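PDB 6HBS: aminopentol aminotransferase from Sphingopyxis macrogoltabida, which deaminates aminopentol (hydrolysed fumonisin B1) to its 2-keto form with pyridoxal 5'-phosphate as cofactor and pyruvate as preferred amino acceptor. Local coordinates for residues A[322-326]-A[338-342]; A[360-365]-A[399-403]; A[43-47]-A[383-388]. One frame throughout, in Å; residues are numbered along the deposited sequence.

Contact 1: A[322-326]-A[338-342]; sequences RAGLE and QTGPA
Arg322 and Gln338 bury far more surface here than any other residue. Residues 322-326 are helical; residues 338-339 end a strand, after which the chain turns through Gly340 and Pro341. At Gly340 phi is 69° and a CB would clash with Pro341 CD, so glycine fits. The closest CA atoms are those of Arg322 and Ala342, 6.3 Å apart. Arg322 runs out extended through chi1 and chi2 (t, t) and bends at chi3 (m), bringing its guanidinium into the turn, where NH1 and NH2 both donate to one carbonyl, Gly340 O, at 2.9 Å. Ala342 CA lies over one face of this group, 3.6 Å from Arg322 CZ, and Gln338 C over the other. Gln338 (chi1 m, chi2 t) uses both amide ends: NE2 donates to Arg322 O at 3.1 Å, which also accepts the helical bond from Glu326 N at 3.0 Å, and OE1 accepts from a water 2.7 Å away that accepts from Arg322 NE at 2.9 Å. In the C-terminal part of this fold type I aminotransferase, away from the PLP, helix 310-332 is so tied to the hairpin of strands 336-339 and 346-349, with Leu325 packed against Ile347 and helix 386-405.

Contact 2: A[360-365]-A[399-403]; sequences AWAAAC and AFSAV
Two regular helical segments cross here obliquely, their axes 8.5 Å apart at closest approach and their N-to-C directions at 130°, nearer antiparallel than parallel. The CA atoms of Ala364 and Ala399 come within 4.9 Å, a spacing that small side chains permit. At that point the methyls meet directly, Ala364 CB lying 3.8 Å from Ala399 CB and 4.2 Å from Ala402 CB. Ala399 CB also receives Cys365 SG at 3.6 Å and Trp361 CD1 at 3.6 Å. Towards the start of segment 360-365 the gap is filled by Val403 (chi1 t), whose CG2 lies 3.8 Å from Trp361 CB and 4.1 Å from Ala360 CB. The CA-to-CB bond of Trp361 (chi1 t, chi2 75°) points sideways, but the indole end comes close to Phe400 (chi1 m, chi2 -68°). The five-membered ring and the phenyl ring have centroids 4.4 Å apart and planes at 44°, with Trp361 NE1 over a face of Phe400, 3.7 Å from its CD2. Phe349 meets Trp361 edge-to-face, so the cluster joins two helices and a hairpin in the C-terminal part of this fold type I aminotransferase, away from the PLP site. Alanines allow the close crossing, while large rings fill the space beside it. Even Trp361 NE1 is buried without a polar partner, so shape complementarity and exclusion of water, not directed polar bonds, hold these helices together.

Contact 3: A[43-47]-A[383-388]; sequences LGARI and AHTVDD
A methyl group sits almost exactly above an imidazole: Ala45 CB is 3.6 Å from the centroid of the His384 ring and only 4° off its normal, a CH-pi contact. Ala45 is third in a type II' turn from Leu43 to Arg46, closed by Arg46 N to Leu43 O and Leu43 N to Arg46 O, both 2.9 Å. Gly44, second, has phi/psi of 64/-116°, which glycine adopts readily, and its C lies 3.8 Å from Ala383 CB. The CA pairs Gly44-Ala383 and Ala45-His384 are 5.4 Å apart. His384 (chi1 m, chi2 76°) is steadied by ND1 bonding to Ser381 OG. Beyond it helix 386-405 begins with a capping box: Asp388 N donates to Thr385 OG1 at 3.0 Å, and Thr385 N to Asp388 OD2 at 2.9 Å. Threonine suits the N-cap because its hydroxyl accepts from an amide left open by the helix start. Arg46, starting strand 46-49, is long enough to reach Asp388 (chi1 m): NH1 makes a salt bridge to OD1 at 2.8 Å, and Arg46 NH2 a weak bond to Asp388 OD1 at 3.2 Å. A water links Arg46 NH2 (2.9 Å) to Asp387 OD1 (2.5 Å). A two-residue type II' turn is a classic hairpin connection; this hairpin, in the small sheet with strand 54-57, docks on loop 383-385 and the capped helix start.

Contact 2 is the buried one, contact 1 lies at the surface, and contact 3 is partly buried. Their chemistry follows: almost wholly apolar packing at contact 2, arginine and glutamine working on backbone carbonyls at contact 1, and at contact 3 a salt bridge beside a methyl-on-imidazole CH-pi contact. Helix 386-405 serves two of them, giving its capped start to contact 3 and a later part to contact 2. Contacts 1 and 2 touch through Leu325, whose CD2 is 4.0 Å from Trp361 CZ2 and 4.2 Å from Phe400 CE2, so the apolar core continues under the polar clamp. Contact 3 stands apart, its nearest atoms about 10 Å from contact 1 and about 11 Å from contact 2.

Contact 1: A[322-326]-A[338-342]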
loop_
_atom_site.group_PDB
_atom_site.type_symbol
_atom_site.label_atom_id
_atom_site.label_comp_id
_atom_site.label_asym_id
_atom_site.label_seq_id
_atom_site.Cartn_x
_atom_site.Cartn_y
_atom_site.Cartn_z
ATOM N N ARG A 322 -10.235 30.660 -10.753
ATOM C CA ARG A 322 -9.250 31.073 -11.794
ATOM C C ARG A 322 -9.565 32.497 -12.302
ATOM O O ARG A 322 -8.675 33.355 -12.349
ATOM C CB ARG A 322 -9.252 30.086 -12.961
ATOM C CG ARG A 322 -8.344 30.498 -14.118
ATOM C CD ARG A 322 -7.987 29.355 -15.047
ATOM N NE ARG A 322 -7.073 28.459 -14.342
ATOM C CZ ARG A 322 -6.497 27.399 -14.896
ATOM N NH1 ARG A 322 -6.817 27.058 -16.139
ATOM N NH2 ARG A 322 -5.605 26.707 -14.203
ATOM N N ALA A 323 -10.825 32.731 -12.675
ATOM C CA ALA A 323 -11.311 34.070 -13.120
ATOM C C ALA A 323 -11.054 35.123 -12.044
ATOM O O ALA A 323 -10.539 36.215 -12.333
ATOM C CB ALA A 323 -12.780 34.004 -13.448
ATOM N N GLY A 324 -11.407 34.790 -10.790
ATOM C CA GLY A 324 -11.193 35.683 -9.690
ATOM C C GLY A 324 -9.738 36.076 -9.518
ATOM O O GLY A 324 -9.417 37.269 -9.259
ATOM N N LEU A 325 -8.836 35.081 -9.591
ATOM C CA LEU A 325 -7.408 35.314 -9.363
ATOM C C LEU A 325 -6.811 36.113 -10.517
ATOM O O LEU A 325 -5.945 36.940 -10.303
ATOM C CB LEU A 325 -6.665 33.984 -9.163
ATOM C CG LEU A 325 -6.915 33.281 -7.821
ATOM C CD1 LEU A 325 -6.186 31.932 -7.746
ATOM C CD2 LEU A 325 -6.486 34.158 -6.667
ATOM N N GLU A 326 -7.311 35.897 -11.732
ATOM C CA GLU A 326 -6.855 36.652 -12.886
ATOM C C GLU A 326 -7.159 38.136 -12.626
ATOM O O GLU A 326 -6.253 39.020 -12.732
ATOM C CB GLU A 326 -7.526 36.084 -14.138
ATOM C CG GLU A 326 -7.379 36.946 -15.383
ATOM C CD GLU A 326 -5.949 37.121 -15.845
ATOM O OE1 GLU A 326 -5.594 38.250 -16.320
ATOM O OE2 GLU A 326 -5.175 36.164 -15.660
ATOM N N GLN A 338 -1.446 30.655 -14.149
ATOM C CA GLN A 338 -2.396 29.638 -13.712
ATOM C C GLN A 338 -2.482 28.623 -14.840
ATOM O O GLN A 338 -2.974 28.952 -15.886
ATOM C CB GLN A 338 -3.767 30.245 -13.443
ATOM C CG GLN A 338 -3.725 31.389 -12.440
ATOM C CD GLN A 338 -5.122 31.755 -12.021
ATOM O OE1 GLN A 338 -5.785 31.017 -11.284
ATOM N NE2 GLN A 338 -5.607 32.873 -12.552
ATOM N N THR A 339 -1.958 27.412 -14.611
ATOM C CA THR A 339 -1.763 26.440 -15.676
ATOM C C THR A 339 -2.422 25.110 -15.320
ATOM O O THR A 339 -2.694 24.817 -14.160
ATOM C CB THR A 339 -0.270 26.264 -15.989
ATOM O OG1 THR A 339 0.443 25.819 -14.831
ATOM C CG2 THR A 339 0.337 27.560 -16.494
ATOM N N GLY A 340 -2.631 24.316 -16.363
ATOM C CA GLY A 340 -3.395 23.109 -16.330
ATOM C C GLY A 340 -4.877 23.387 -16.127
ATOM O O GLY A 340 -5.325 24.527 -16.049
ATOM N N PRO A 341 -5.686 22.325 -15.994
ATOM C CA PRO A 341 -7.127 22.479 -15.832
ATOM C C PRO A 341 -7.421 23.297 -14.566
ATOM O O PRO A 341 -6.747 23.132 -13.555
ATOM C CB PRO A 341 -7.638 21.036 -15.676
ATOM C CG PRO A 341 -6.486 20.172 -16.110
ATOM C CD PRO A 341 -5.227 20.945 -15.792
ATOM N N ALA A 342 -8.460 24.136 -14.612
ATOM C CA ALA A 342 -8.821 24.978 -13.472
ATOM C C ALA A 342 -9.184 24.122 -12.249
ATOM O O ALA A 342 -9.015 24.588 -11.124
ATOM C CB ALA A 342 -9.970 25.897 -13.818
HETATM O O HOH W 1 -6.315 28.429 -11.587
#

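Contact 2: A[360-365]-A[399-403]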
loop_
_atom_site.group_PDB
_atom_site.type_symbol
_atom_site.label_atom_id
_atom_site.label_comp_id
_atom_site.label_asym_id
_atom_site.label_seq_id
_atom_site.Cartn_x
_atom_site.Cartn_y
_atom_site.Cartn_z
ATOM N N ALA A 360 5.538 33.542 -0.352
ATOM C CA ALA A 360 5.038 34.585 0.551
ATOM C C ALA A 360 3.508 34.706 0.413
ATOM O O ALA A 360 2.785 34.832 1.411
ATOM C CB ALA A 360 5.751 35.894 0.263
ATOM N N TRP A 361 3.010 34.609 -0.818
ATOM C CA TRP A 361 1.591 34.727 -1.123
ATOM C C TRP A 361 0.824 33.544 -0.517
ATOM O O TRP A 361 -0.196 33.737 0.081
ATOM C CB TRP A 361 1.388 34.784 -2.639
ATOM C CG TRP A 361 -0.035 34.944 -3.060
ATOM C CD1 TRP A 361 -0.787 36.090 -3.003
ATOM C CD2 TRP A 361 -0.881 33.925 -3.619
ATOM N NE1 TRP A 361 -2.049 35.843 -3.475
ATOM C CE2 TRP A 361 -2.141 34.520 -3.851
ATOM C CE3 TRP A 361 -0.712 32.564 -3.909
ATOM C CZ2 TRP A 361 -3.204 33.806 -4.406
ATOM C CZ3 TRP A 361 -1.749 31.865 -4.475
ATOM C CH2 TRP A 361 -2.993 32.473 -4.682
ATOM N N ALA A 362 1.356 32.326 -0.695
ATOM C CA ALA A 362 0.715 31.130 -0.166
ATOM C C ALA A 362 0.640 31.239 1.359
ATOM O O ALA A 362 -0.377 30.927 1.946
ATOM C CB ALA A 362 1.458 29.871 -0.628
ATOM N N ALA A 363 1.716 31.723 1.995
ATOM C CA ALA A 363 1.736 31.788 3.454
ATOM C C ALA A 363 0.708 32.816 3.936
ATOM O O ALA A 363 0.068 32.608 4.956
ATOM C CB ALA A 363 3.110 32.127 3.980
ATOM N N ALA A 364 0.597 33.935 3.206
ATOM C CA ALA A 364 -0.333 35.020 3.561
ATOM C C ALA A 364 -1.772 34.511 3.425
ATOM O O ALA A 364 -2.633 34.881 4.187
ATOM C CB ALA A 364 -0.078 36.235 2.695
ATOM N N CYS A 365 -2.016 33.605 2.473
ATOM C CA CYS A 365 -3.349 33.004 2.333
ATOM C C CYS A 365 -3.738 32.164 3.568
ATOM O O CYS A 365 -4.930 32.091 3.894
ATOM C CB CYS A 365 -3.459 32.131 1.098
ATOM S SG CYS A 365 -3.485 33.017 -0.477
ATOM N N ALA A 399 -3.843 38.633 0.482
ATOM C CA ALA A 399 -2.551 38.016 0.340
ATOM C C ALA A 399 -1.721 38.785 -0.690
ATOM O O ALA A 399 -0.528 38.998 -0.488
ATOM C CB ALA A 399 -2.707 36.546 -0.013
ATOM N N PHE A 400 -2.346 39.159 -1.809
ATOM C CA PHE A 400 -1.712 40.025 -2.812
ATOM C C PHE A 400 -1.231 41.327 -2.155
ATOM O O PHE A 400 -0.075 41.719 -2.365
ATOM C CB PHE A 400 -2.659 40.315 -3.980
ATOM C CG PHE A 400 -2.789 39.208 -4.998
ATOM C CD1 PHE A 400 -1.726 38.858 -5.815
ATOM C CD2 PHE A 400 -3.985 38.547 -5.177
ATOM C CE1 PHE A 400 -1.851 37.824 -6.734
ATOM C CE2 PHE A 400 -4.113 37.530 -6.107
ATOM C CZ PHE A 400 -3.043 37.160 -6.873
ATOM N N SER A 401 -2.078 41.939 -1.303
ATOM C CA SER A 401 -1.718 43.209 -0.612
ATOM C C SER A 401 -0.503 42.978 0.277
ATOM O O SER A 401 0.412 43.796 0.269
ATOM C CB SER A 401 -2.847 43.788 0.219
ATOM O OG SER A 401 -3.982 44.030 -0.583
ATOM N N ALA A 402 -0.516 41.872 1.038
ATOM C CA ALA A 402 0.553 41.598 1.995
ATOM C C ALA A 402 1.888 41.382 1.260
ATOM O O ALA A 402 2.962 41.778 1.744
ATOM C CB ALA A 402 0.178 40.422 2.878
ATOM N N VAL A 403 1.824 40.769 0.078
ATOM C CA VAL A 403 3.024 40.516 -0.722
ATOM C C VAL A 403 3.592 41.847 -1.239
ATOM O O VAL A 403 4.809 42.049 -1.221
ATOM C CB VAL A 403 2.713 39.516 -1.854
ATOM C CG1 VAL A 403 3.668 39.623 -3.026
ATOM C CG2 VAL A 403 2.685 38.095 -1.307
#

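Contact 3: A[43-47]-A[383-388]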
loop_
_atom_site.group_PDB
_atom_site.type_symbol
_atom_site.label_atom_id
_atom_site.label_comp_id
_atom_site.label_asym_id
_atom_site.label_seq_id
_atom_site.Cartn_x
_atom_site.Cartn_y
_atom_site.Cartn_z
ATOM N N LEU A 43 -13.753 18.168 7.163
ATOM C CA LEU A 43 -15.134 18.070 6.778
ATOM C C LEU A 43 -15.404 18.927 5.536
ATOM O O LEU A 43 -15.037 20.116 5.480
ATOM C CB LEU A 43 -16.022 18.542 7.938
ATOM C CG LEU A 43 -17.531 18.449 7.693
ATOM C CD1 LEU A 43 -17.965 16.993 7.625
ATOM C CD2 LEU A 43 -18.338 19.205 8.769
ATOM N N GLY A 44 -16.081 18.333 4.560
ATOM C CA GLY A 44 -16.438 19.037 3.340
ATOM C C GLY A 44 -15.192 19.437 2.581
ATOM O O GLY A 44 -14.456 18.557 2.148
ATOM N N ALA A 45 -14.953 20.755 2.436
ATOM C CA ALA A 45 -13.775 21.279 1.764
ATOM C C ALA A 45 -12.827 21.937 2.769
ATOM O O ALA A 45 -11.976 22.709 2.376
ATOM C CB ALA A 45 -14.181 22.264 0.689
ATOM N N ARG A 46 -12.955 21.601 4.054
ATOM C CA ARG A 46 -12.176 22.222 5.077
ATOM C C ARG A 46 -11.344 21.197 5.858
ATOM O O ARG A 46 -11.793 20.094 6.124
ATOM C CB ARG A 46 -13.094 22.977 6.054
ATOM C CG ARG A 46 -13.563 24.326 5.527
ATOM C CD ARG A 46 -14.526 25.049 6.470
ATOM N NE ARG A 46 -14.777 26.428 6.033
ATOM C CZ ARG A 46 -15.414 26.753 4.906
ATOM N NH1 ARG A 46 -15.939 25.811 4.140
ATOM N NH2 ARG A 46 -15.480 28.021 4.530
ATOM N N ILE A 47 -10.191 21.654 6.331
ATOM C CA ILE A 47 -9.360 20.963 7.315
ATOM C C ILE A 47 -9.129 21.921 8.475
ATOM O O ILE A 47 -9.139 23.136 8.272
ATOM C CB ILE A 47 -8.011 20.519 6.718
ATOM C CG1 ILE A 47 -7.196 21.712 6.204
ATOM C CG2 ILE A 47 -8.234 19.476 5.658
ATOM C CD1 ILE A 47 -5.988 21.333 5.334
ATOM N N ALA A 383 -17.259 19.362 -2.999
ATOM C CA ALA A 383 -17.760 19.972 -1.780
ATOM C C ALA A 383 -17.370 21.447 -1.660
ATOM O O ALA A 383 -17.861 22.101 -0.758
ATOM C CB ALA A 383 -17.274 19.227 -0.568
ATOM N N HIS A 384 -16.486 21.961 -2.533
ATOM C CA HIS A 384 -16.208 23.397 -2.588
ATOM C C HIS A 384 -17.468 24.133 -3.089
ATOM O O HIS A 384 -17.938 23.851 -4.149
ATOM C CB HIS A 384 -15.006 23.723 -3.475
ATOM C CG HIS A 384 -13.670 23.379 -2.893
ATOM N ND1 HIS A 384 -13.195 22.077 -2.832
ATOM C CD2 HIS A 384 -12.733 24.137 -2.309
ATOM C CE1 HIS A 384 -11.999 22.072 -2.288
ATOM N NE2 HIS A 384 -11.679 23.327 -1.960
ATOM N N THR A 385 -17.981 25.072 -2.288
ATOM C CA THR A 385 -19.224 25.822 -2.617
ATOM C C THR A 385 -18.886 27.199 -3.206
ATOM O O THR A 385 -17.738 27.689 -3.164
ATOM C CB THR A 385 -20.079 26.009 -1.364
ATOM O OG1 THR A 385 -19.359 26.838 -0.439
ATOM C CG2 THR A 385 -20.436 24.689 -0.711
ATOM N N VAL A 386 -19.921 27.860 -3.741
ATOM C CA VAL A 386 -19.764 29.244 -4.237
ATOM C C VAL A 386 -19.275 30.145 -3.105
ATOM O O VAL A 386 -18.409 30.961 -3.339
ATOM C CB VAL A 386 -21.055 29.763 -4.904
ATOM C CG1 VAL A 386 -21.253 29.116 -6.265
ATOM C CG2 VAL A 386 -22.287 29.551 -4.037
ATOM N N ASP A 387 -19.801 29.967 -1.883
ATOM C CA ASP A 387 -19.358 30.748 -0.717
ATOM C C ASP A 387 -17.892 30.458 -0.389
ATOM O O ASP A 387 -17.144 31.373 0.046
ATOM C CB ASP A 387 -20.153 30.487 0.566
ATOM C CG ASP A 387 -19.895 31.571 1.620
ATOM O OD1 ASP A 387 -18.925 31.446 2.423
ATOM O OD2 ASP A 387 -20.628 32.577 1.598
ATOM N N ASP A 388 -17.478 29.182 -0.513
ATOM C CA ASP A 388 -16.064 28.886 -0.280
ATOM C C ASP A 388 -15.184 29.707 -1.230
ATOM O O ASP A 388 -14.185 30.235 -0.827
ATOM C CB ASP A 388 -15.760 27.399 -0.472
ATOM C CG ASP A 388 -16.397 26.525 0.585
ATOM O OD1 ASP A 388 -16.667 27.038 1.680
ATOM O OD2 ASP A 388 -16.664 25.355 0.277
HETATM O O HOH W 2 -17.236 29.806 3.139
#